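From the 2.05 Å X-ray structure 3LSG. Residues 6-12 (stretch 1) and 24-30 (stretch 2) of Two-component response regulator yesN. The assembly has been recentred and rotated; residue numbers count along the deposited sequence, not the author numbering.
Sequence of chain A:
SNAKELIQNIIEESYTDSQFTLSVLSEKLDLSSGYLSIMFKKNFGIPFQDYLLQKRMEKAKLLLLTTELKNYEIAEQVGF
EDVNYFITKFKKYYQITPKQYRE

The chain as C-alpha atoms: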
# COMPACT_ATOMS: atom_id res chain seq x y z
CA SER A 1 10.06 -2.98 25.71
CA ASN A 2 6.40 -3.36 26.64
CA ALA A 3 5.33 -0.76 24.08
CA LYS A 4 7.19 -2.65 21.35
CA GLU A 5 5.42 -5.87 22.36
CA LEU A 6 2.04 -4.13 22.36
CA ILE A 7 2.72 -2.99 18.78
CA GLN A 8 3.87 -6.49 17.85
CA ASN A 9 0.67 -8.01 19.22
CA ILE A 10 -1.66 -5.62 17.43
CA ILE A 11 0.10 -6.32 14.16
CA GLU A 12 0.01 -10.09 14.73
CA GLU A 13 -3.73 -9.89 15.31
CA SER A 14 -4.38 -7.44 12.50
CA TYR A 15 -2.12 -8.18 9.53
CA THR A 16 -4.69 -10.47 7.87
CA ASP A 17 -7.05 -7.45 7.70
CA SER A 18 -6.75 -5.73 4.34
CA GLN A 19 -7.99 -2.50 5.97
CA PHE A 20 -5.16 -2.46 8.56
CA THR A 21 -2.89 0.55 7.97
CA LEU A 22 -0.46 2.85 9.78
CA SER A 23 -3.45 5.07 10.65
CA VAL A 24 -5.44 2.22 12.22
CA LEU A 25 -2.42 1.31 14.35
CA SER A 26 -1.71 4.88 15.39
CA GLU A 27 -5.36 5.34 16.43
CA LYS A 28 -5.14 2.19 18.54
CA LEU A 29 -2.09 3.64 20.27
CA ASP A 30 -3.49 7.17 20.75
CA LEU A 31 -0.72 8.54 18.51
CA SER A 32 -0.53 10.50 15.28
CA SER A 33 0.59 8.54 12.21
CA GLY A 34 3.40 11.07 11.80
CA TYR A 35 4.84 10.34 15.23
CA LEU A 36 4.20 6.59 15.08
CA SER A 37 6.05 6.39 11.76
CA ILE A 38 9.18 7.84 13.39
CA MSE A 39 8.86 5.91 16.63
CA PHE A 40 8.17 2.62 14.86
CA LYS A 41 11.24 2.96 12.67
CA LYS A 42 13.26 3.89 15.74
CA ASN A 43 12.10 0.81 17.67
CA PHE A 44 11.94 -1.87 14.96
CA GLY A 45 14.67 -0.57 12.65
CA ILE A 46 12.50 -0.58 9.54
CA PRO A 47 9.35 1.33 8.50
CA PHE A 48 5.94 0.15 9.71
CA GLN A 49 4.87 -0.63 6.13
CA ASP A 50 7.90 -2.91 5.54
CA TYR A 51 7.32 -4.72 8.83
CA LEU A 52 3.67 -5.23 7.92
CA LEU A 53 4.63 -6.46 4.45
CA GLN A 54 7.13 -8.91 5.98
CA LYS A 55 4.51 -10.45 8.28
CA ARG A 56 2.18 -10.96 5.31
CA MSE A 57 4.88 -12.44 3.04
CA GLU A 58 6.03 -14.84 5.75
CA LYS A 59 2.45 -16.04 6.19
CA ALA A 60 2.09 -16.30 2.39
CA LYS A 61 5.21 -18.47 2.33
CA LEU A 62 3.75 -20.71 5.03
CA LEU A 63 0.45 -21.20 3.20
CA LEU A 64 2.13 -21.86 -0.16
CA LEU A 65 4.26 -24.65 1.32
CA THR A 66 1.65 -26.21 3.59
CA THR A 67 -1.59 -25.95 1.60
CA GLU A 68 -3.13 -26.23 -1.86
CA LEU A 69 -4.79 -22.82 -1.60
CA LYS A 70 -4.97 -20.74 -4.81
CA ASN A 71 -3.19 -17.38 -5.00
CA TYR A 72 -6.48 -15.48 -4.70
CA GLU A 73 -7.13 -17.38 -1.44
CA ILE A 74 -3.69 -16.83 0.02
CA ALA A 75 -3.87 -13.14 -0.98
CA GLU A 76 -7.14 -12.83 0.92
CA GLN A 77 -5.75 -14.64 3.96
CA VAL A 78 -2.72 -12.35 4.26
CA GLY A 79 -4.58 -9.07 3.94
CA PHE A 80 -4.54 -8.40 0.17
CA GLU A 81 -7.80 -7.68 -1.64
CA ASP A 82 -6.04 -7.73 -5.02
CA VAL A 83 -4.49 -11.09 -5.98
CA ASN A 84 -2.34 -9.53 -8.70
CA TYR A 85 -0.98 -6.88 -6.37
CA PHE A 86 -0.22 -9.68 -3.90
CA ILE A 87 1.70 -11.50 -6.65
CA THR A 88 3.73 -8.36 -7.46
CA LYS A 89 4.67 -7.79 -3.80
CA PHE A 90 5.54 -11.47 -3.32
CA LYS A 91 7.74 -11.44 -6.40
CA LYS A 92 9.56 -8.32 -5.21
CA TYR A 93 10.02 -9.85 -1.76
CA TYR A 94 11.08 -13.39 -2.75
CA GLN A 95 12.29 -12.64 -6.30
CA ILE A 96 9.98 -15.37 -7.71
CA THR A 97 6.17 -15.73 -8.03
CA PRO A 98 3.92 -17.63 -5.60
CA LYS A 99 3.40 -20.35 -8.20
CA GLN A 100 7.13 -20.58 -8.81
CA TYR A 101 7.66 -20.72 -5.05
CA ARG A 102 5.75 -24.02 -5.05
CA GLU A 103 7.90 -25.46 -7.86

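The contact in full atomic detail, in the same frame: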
# COMPACT_ATOMS: atom_id res chain seq x y z
N LEU A 6 3.41 -4.53 22.64
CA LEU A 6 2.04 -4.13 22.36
C LEU A 6 1.84 -3.96 20.85
O LEU A 6 0.89 -4.49 20.28
CB LEU A 6 1.72 -2.80 23.07
CG LEU A 6 0.48 -2.79 23.96
CD1 LEU A 6 0.55 -3.90 25.01
CD2 LEU A 6 0.33 -1.43 24.62
N ILE A 7 2.74 -3.20 20.23
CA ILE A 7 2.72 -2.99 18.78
C ILE A 7 2.83 -4.31 18.02
O ILE A 7 2.11 -4.54 17.05
CB ILE A 7 3.84 -2.02 18.33
CG1 ILE A 7 3.47 -0.59 18.71
CG2 ILE A 7 4.05 -2.12 16.82
CD1 ILE A 7 4.65 0.35 18.82
N GLN A 8 3.73 -5.17 18.46
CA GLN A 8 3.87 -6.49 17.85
C GLN A 8 2.58 -7.29 17.89
O GLN A 8 2.20 -7.92 16.91
CB GLN A 8 5.00 -7.28 18.52
CG GLN A 8 6.38 -6.80 18.08
CD GLN A 8 7.50 -7.37 18.94
OE1 GLN A 8 7.26 -7.89 20.02
NE2 GLN A 8 8.73 -7.25 18.45
N ASN A 9 1.90 -7.25 19.03
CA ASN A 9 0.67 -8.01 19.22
C ASN A 9 -0.46 -7.51 18.33
O ASN A 9 -1.19 -8.30 17.74
CB ASN A 9 0.21 -7.95 20.68
CG ASN A 9 1.08 -8.78 21.60
OD1 ASN A 9 2.08 -9.37 21.17
ND2 ASN A 9 0.71 -8.84 22.87
N ILE A 10 -0.62 -6.20 18.27
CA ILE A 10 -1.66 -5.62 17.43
C ILE A 10 -1.44 -6.05 15.99
O ILE A 10 -2.37 -6.46 15.31
CB ILE A 10 -1.64 -4.07 17.51
CG1 ILE A 10 -1.96 -3.60 18.93
CG2 ILE A 10 -2.65 -3.46 16.55
CD1 ILE A 10 -1.79 -2.10 19.06
N ILE A 11 -0.20 -5.95 15.53
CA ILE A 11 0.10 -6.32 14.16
C ILE A 11 -0.13 -7.82 13.91
O ILE A 11 -0.65 -8.21 12.87
CB ILE A 11 1.53 -5.91 13.76
CG1 ILE A 11 1.68 -4.39 13.87
CG2 ILE A 11 1.84 -6.40 12.35
CD1 ILE A 11 3.12 -3.91 13.84
N GLU A 12 0.21 -8.66 14.88
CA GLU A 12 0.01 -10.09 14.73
C GLU A 12 -1.47 -10.43 14.58
O GLU A 12 -1.86 -11.33 13.82
CB GLU A 12 0.62 -10.85 15.91
CG GLU A 12 0.27 -12.33 15.93
CD GLU A 12 0.69 -13.06 14.66
OE1 GLU A 12 1.70 -12.67 14.04
OE2 GLU A 12 0.01 -14.05 14.29
N VAL A 24 -4.67 3.06 11.32
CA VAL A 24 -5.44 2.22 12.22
C VAL A 24 -4.59 1.90 13.45
O VAL A 24 -5.07 1.98 14.59
CB VAL A 24 -5.88 0.92 11.51
CG1 VAL A 24 -6.57 -0.04 12.50
CG2 VAL A 24 -6.80 1.22 10.34
N LEU A 25 -3.33 1.55 13.23
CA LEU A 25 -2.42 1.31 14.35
C LEU A 25 -2.26 2.55 15.24
O LEU A 25 -2.35 2.49 16.46
CB LEU A 25 -1.05 0.85 13.86
CG LEU A 25 -0.01 0.53 14.94
CD1 LEU A 25 -0.56 -0.49 15.96
CD2 LEU A 25 1.26 -0.01 14.32
N SER A 26 -2.02 3.69 14.61
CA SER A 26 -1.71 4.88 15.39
C SER A 26 -2.92 5.23 16.27
O SER A 26 -2.77 5.62 17.44
CB SER A 26 -1.28 6.03 14.47
OG SER A 26 -2.40 6.66 13.88
N GLU A 27 -4.11 5.06 15.71
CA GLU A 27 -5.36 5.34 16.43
C GLU A 27 -5.50 4.41 17.63
O GLU A 27 -5.94 4.81 18.71
CB GLU A 27 -6.56 5.19 15.49
CG GLU A 27 -7.89 4.83 16.16
CD GLU A 27 -8.15 3.30 16.23
OE1 GLU A 27 -7.74 2.53 15.30
OE2 GLU A 27 -8.78 2.88 17.23
N LYS A 28 -5.10 3.15 17.45
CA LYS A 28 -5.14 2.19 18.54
C LYS A 28 -4.18 2.59 19.64
O LYS A 28 -4.37 2.24 20.79
CB LYS A 28 -4.80 0.78 18.04
CG LYS A 28 -5.94 0.09 17.31
CD LYS A 28 -5.82 -1.41 17.41
CE LYS A 28 -7.17 -2.08 17.17
NZ LYS A 28 -7.16 -3.51 17.54
N LEU A 29 -3.11 3.29 19.29
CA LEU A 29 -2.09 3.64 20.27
C LEU A 29 -2.24 5.05 20.81
O LEU A 29 -1.42 5.50 21.61
CB LEU A 29 -0.69 3.46 19.67
CG LEU A 29 -0.31 2.04 19.24
CD1 LEU A 29 0.91 2.05 18.34
CD2 LEU A 29 -0.06 1.17 20.47
N ASP A 30 -3.28 5.76 20.37
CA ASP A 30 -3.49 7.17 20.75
C ASP A 30 -2.37 8.09 20.25
O ASP A 30 -2.03 9.08 20.89
CB ASP A 30 -3.65 7.33 22.26
CG ASP A 30 -4.81 6.49 22.82
OD1 ASP A 30 -5.93 6.57 22.29
OD2 ASP A 30 -4.59 5.75 23.80

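Residues 6-12 lie within a longer helix, and their backbone follows the regular i to i-4 pattern: Ile10 N bonds to Leu6 O at 3.0 Å, Ile11 N to Ile7 O at 3.1 Å and Glu12 N to Gln8 O at 2.9 Å. Residues 24-28 belong to a second helix, which begins earlier in the chain and in which Lys28 N donates to Val24 O at 3.1 Å. Asp30 is the first residue to leave helical phi/psi, with a positive phi of 63°, and it completes a Schellman motif; Asp30 N reaches Glu27 O at 3.3 Å in a weak bond. The N-to-C directions of the two helices differ by 132°, so the chains run in roughly opposing senses but well short of antiparallel. The axes approach no closer than 11.1 Å, and the nearest CA atoms, those of Ile10 and Leu25, are 7.6 Å apart. At that separation the backbones do not touch, and the space between them is filled by side chains. No hydrogen bond crosses the interface, as suits a contact made largely by isoleucine and leucine.

Leu6 opens the stretch at the margin. Its CA-to-CB bond points toward stretch 2, yet Leu6 CD2 stays 4.9 Å from Leu29 CD2, too far for direct contact. Ile7 is the first residue to engage. Although its CA-to-CB bond points sideways, CG1 lies 3.7 Å from Leu29 CD1, and CG2 lies 4.3 Å from Leu25 CD2. One buried isoleucine thus touches two leucines spaced four residues apart, about one helical turn, and does so through van der Waals contact alone.

Gln8 and Asn9 take no part: Gln8 CB is 9.1 Å and Asn9 CB 8.9 Å from Leu25 CD1. The helical repeat then brings Ile10 round to the interface, three residues after Ile7. Its CA-to-CB bond points toward stretch 2, and it has the largest covered area of any residue here, 74 Å² of its surface. The m,t rotamer (chi1 -64°, chi2 173°) extends CD1 to 4.0 Å from Leu29 CD2, while CG2 meets Leu25 CD1 at 3.7 Å. CG2 also lies 3.9 Å from Lys28 CD, a methylene carbon. This contact uses the aliphatic part of the lysine; the chain continues past it, and NZ lies farther from that methyl, consistent with the exposed character of Lys28.

Ile11 adds a lighter contact. Its CA-to-CB bond is sideways, but the end of the side chain comes nearer, and CD1 reaches 4.3 Å from Leu25 CD2. Leu25, in its t,p rotamer, therefore touches Ile7, Ile10 and Ile11, with CD1 closest to Ile10 and CD2 closest to the other two. Glu12 closes the stretch out of reach, with its CB 10.4 Å from Leu25 CD1, and its OE1 is hydrogen-bonded elsewhere in the structure. The total buried surface, 288 Å² over both sides, describes a small, mainly apolar patch in which the contacts across the stretches are between carbon atoms.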